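Local coordinates for protein HepC.19480.a.B1 (Helicobacter pylori, PDB 6MTZ) that is of unknown function but probably acts as a phosphoesterase of the DHH/DHHA1 family, at residues 125-130 and 150-155. Numbering follows the deposited sequence.
Sequences ATKIVY and PLVEMV. With EDO (1,2-ethanediol), chain C.
E153 OE1 holds two partners: K127 NZ of the facing helix, at 2.9 Å, and O1 of a bound 1,2-ethanediol, which donates to it at 2.8 Å. The lysine bond is a salt bridge that uses the syn lone pair of OE1. K127 spans the distance as an extended chain, while E153 turns about its CB-CG bond (chi2 66°), which sets where CD lies. The diol, probably from the crystallisation liquor, also bonds to E131; its C2 rests 3.6 Å from V152 CG1, and its O2 lies at the edge of the Y130 ring, near the ring plane.

Next to this polar pair, V152 is the apolar wedge. Its CG1, anti to the backbone N (chi1 166°), presses on K127 CA at 3.6 Å, whereas CG2 touches T126 CG2 and, at 4.0 Å, Y130 CB. One turn on, V155 CG1 packs against T126 OG1 at 3.9 Å. The Y130 hydroxyl is hydrogen-bonded to E149, a turn before V152 on the facing helix.

The principle illustrated is a small buried apolar seam bordered by a salt bridge. Segments 125-130 and 150-155 run roughly antiparallel (144°), their axes 8.6 Å apart at closest approach. Helix 125-136, its first turn hydrogen-bonded by D20, thus packs on helix 145-159 beside the five-stranded parallel sheet, consistent with the N-terminal domain of DHH phosphoesterases.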
loop_
_atom_site.group_PDB
_atom_site.type_symbol
_atom_site.label_atom_id
_atom_site.label_comp_id
_atom_site.label_asym_id
_atom_site.label_seq_id
_atom_site.Cartn_x
_atom_site.Cartn_y
_atom_site.Cartn_z
ATOM N N ALA A 125 -0.311 -16.160 7.899
ATOM C CA ALA A 125 0.211 -15.130 8.790
ATOM C C ALA A 125 -0.902 -14.480 9.599
ATOM O O ALA A 125 -0.716 -14.184 10.784
ATOM C CB ALA A 125 0.979 -14.083 7.987
ATOM N N THR A 126 -2.075 -14.263 8.984
ATOM C CA THR A 126 -3.172 -13.632 9.712
ATOM C C THR A 126 -3.564 -14.434 10.953
ATOM O O THR A 126 -3.797 -13.858 12.019
ATOM C CB THR A 126 -4.373 -13.439 8.787
ATOM O OG1 THR A 126 -4.040 -12.454 7.809
ATOM C CG2 THR A 126 -5.570 -12.918 9.571
ATOM N N LYS A 127 -3.612 -15.765 10.845
ATOM C CA LYS A 127 -4.002 -16.563 12.000
ATOM C C LYS A 127 -2.919 -16.537 13.071
ATOM O O LYS A 127 -3.225 -16.441 14.265
ATOM C CB LYS A 127 -4.313 -17.997 11.573
ATOM C CG LYS A 127 -4.875 -18.869 12.709
ATOM C CD LYS A 127 -5.631 -20.082 12.143
ATOM C CE LYS A 127 -6.331 -20.886 13.259
ATOM N NZ LYS A 127 -6.802 -22.219 12.768
ATOM N N ILE A 128 -1.647 -16.602 12.664
ATOM C CA ILE A 128 -0.547 -16.449 13.613
ATOM C C ILE A 128 -0.651 -15.110 14.347
ATOM O O ILE A 128 -0.558 -15.054 15.577
ATOM C CB ILE A 128 0.813 -16.590 12.900
ATOM C CG1 ILE A 128 0.947 -17.951 12.217
ATOM C CG2 ILE A 128 1.951 -16.383 13.894
ATOM C CD1 ILE A 128 2.173 -18.051 11.335
ATOM N N VAL A 129 -0.841 -14.009 13.605
ATOM C CA VAL A 129 -1.006 -12.700 14.241
ATOM C C VAL A 129 -2.156 -12.735 15.236
ATOM O O VAL A 129 -2.028 -12.276 16.378
ATOM C CB VAL A 129 -1.233 -11.596 13.192
ATOM C CG1 VAL A 129 -1.601 -10.273 13.895
ATOM C CG2 VAL A 129 0.004 -11.424 12.322
ATOM N N TYR A 130 -3.308 -13.261 14.810
ATOM C CA TYR A 130 -4.483 -13.222 15.670
ATOM C C TYR A 130 -4.222 -13.952 16.982
ATOM O O TYR A 130 -4.511 -13.436 18.071
ATOM C CB TYR A 130 -5.709 -13.819 14.969
ATOM C CG TYR A 130 -6.893 -13.839 15.918
ATOM C CD1 TYR A 130 -7.503 -12.660 16.299
ATOM C CD2 TYR A 130 -7.337 -15.034 16.498
ATOM C CE1 TYR A 130 -8.578 -12.660 17.205
ATOM C CE2 TYR A 130 -8.406 -15.052 17.409
ATOM C CZ TYR A 130 -9.013 -13.860 17.765
ATOM O OH TYR A 130 -10.063 -13.849 18.662
ATOM N N PRO A 150 -14.104 -15.957 12.548
ATOM C CA PRO A 150 -14.443 -16.548 11.241
ATOM C C PRO A 150 -13.673 -15.930 10.083
ATOM O O PRO A 150 -13.234 -16.647 9.172
ATOM C CB PRO A 150 -15.948 -16.278 11.133
ATOM C CG PRO A 150 -16.399 -16.343 12.549
ATOM C CD PRO A 150 -15.321 -15.593 13.289
ATOM N N LEU A 151 -13.502 -14.612 10.092
ATOM C CA LEU A 151 -12.728 -13.971 9.032
ATOM C C LEU A 151 -11.292 -14.476 9.027
ATOM O O LEU A 151 -10.726 -14.758 7.963
ATOM C CB LEU A 151 -12.781 -12.448 9.190
ATOM C CG LEU A 151 -12.266 -11.567 8.034
ATOM C CD1 LEU A 151 -12.913 -10.203 8.083
ATOM C CD2 LEU A 151 -10.759 -11.391 8.090
ATOM N N VAL A 152 -10.689 -14.605 10.211
ATOM C CA VAL A 152 -9.328 -15.122 10.297
ATOM C C VAL A 152 -9.259 -16.529 9.727
ATOM O O VAL A 152 -8.385 -16.842 8.908
ATOM C CB VAL A 152 -8.832 -15.071 11.751
ATOM C CG1 VAL A 152 -7.571 -15.913 11.907
ATOM C CG2 VAL A 152 -8.577 -13.627 12.146
ATOM N N GLU A 153 -10.192 -17.392 10.139
ATOM C CA GLU A 153 -10.183 -18.774 9.680
ATOM C C GLU A 153 -10.384 -18.857 8.166
ATOM O O GLU A 153 -9.764 -19.691 7.489
ATOM C CB GLU A 153 -11.254 -19.573 10.428
ATOM C CG GLU A 153 -11.157 -21.086 10.200
ATOM C CD GLU A 153 -9.878 -21.712 10.786
ATOM O OE1 GLU A 153 -9.200 -21.078 11.635
ATOM O OE2 GLU A 153 -9.550 -22.852 10.390
ATOM N N MET A 154 -11.237 -17.986 7.619
ATOM C CA MET A 154 -11.447 -17.934 6.173
ATOM C C MET A 154 -10.143 -17.634 5.445
ATOM O O MET A 154 -9.762 -18.342 4.505
ATOM C CB MET A 154 -12.498 -16.869 5.834
ATOM C CG MET A 154 -12.498 -16.468 4.331
ATOM S SD MET A 154 -13.241 -14.853 3.975
ATOM C CE MET A 154 -11.879 -13.732 4.312
ATOM N N VAL A 155 -9.443 -16.584 5.872
ATOM C CA VAL A 155 -8.133 -16.298 5.304
ATOM C C VAL A 155 -7.225 -17.510 5.435
ATOM O O VAL A 155 -6.497 -17.859 4.495
ATOM C CB VAL A 155 -7.509 -15.054 5.964
ATOM C CG1 VAL A 155 -6.061 -14.880 5.507
ATOM C CG2 VAL A 155 -8.315 -13.811 5.623
HETATM C C1 EDO C . -9.788 -18.185 14.384
HETATM O O1 EDO C . -10.110 -19.435 13.759
HETATM C C2 EDO C . -8.283 -18.101 14.639
HETATM O O2 EDO C . -7.971 -18.413 16.002
#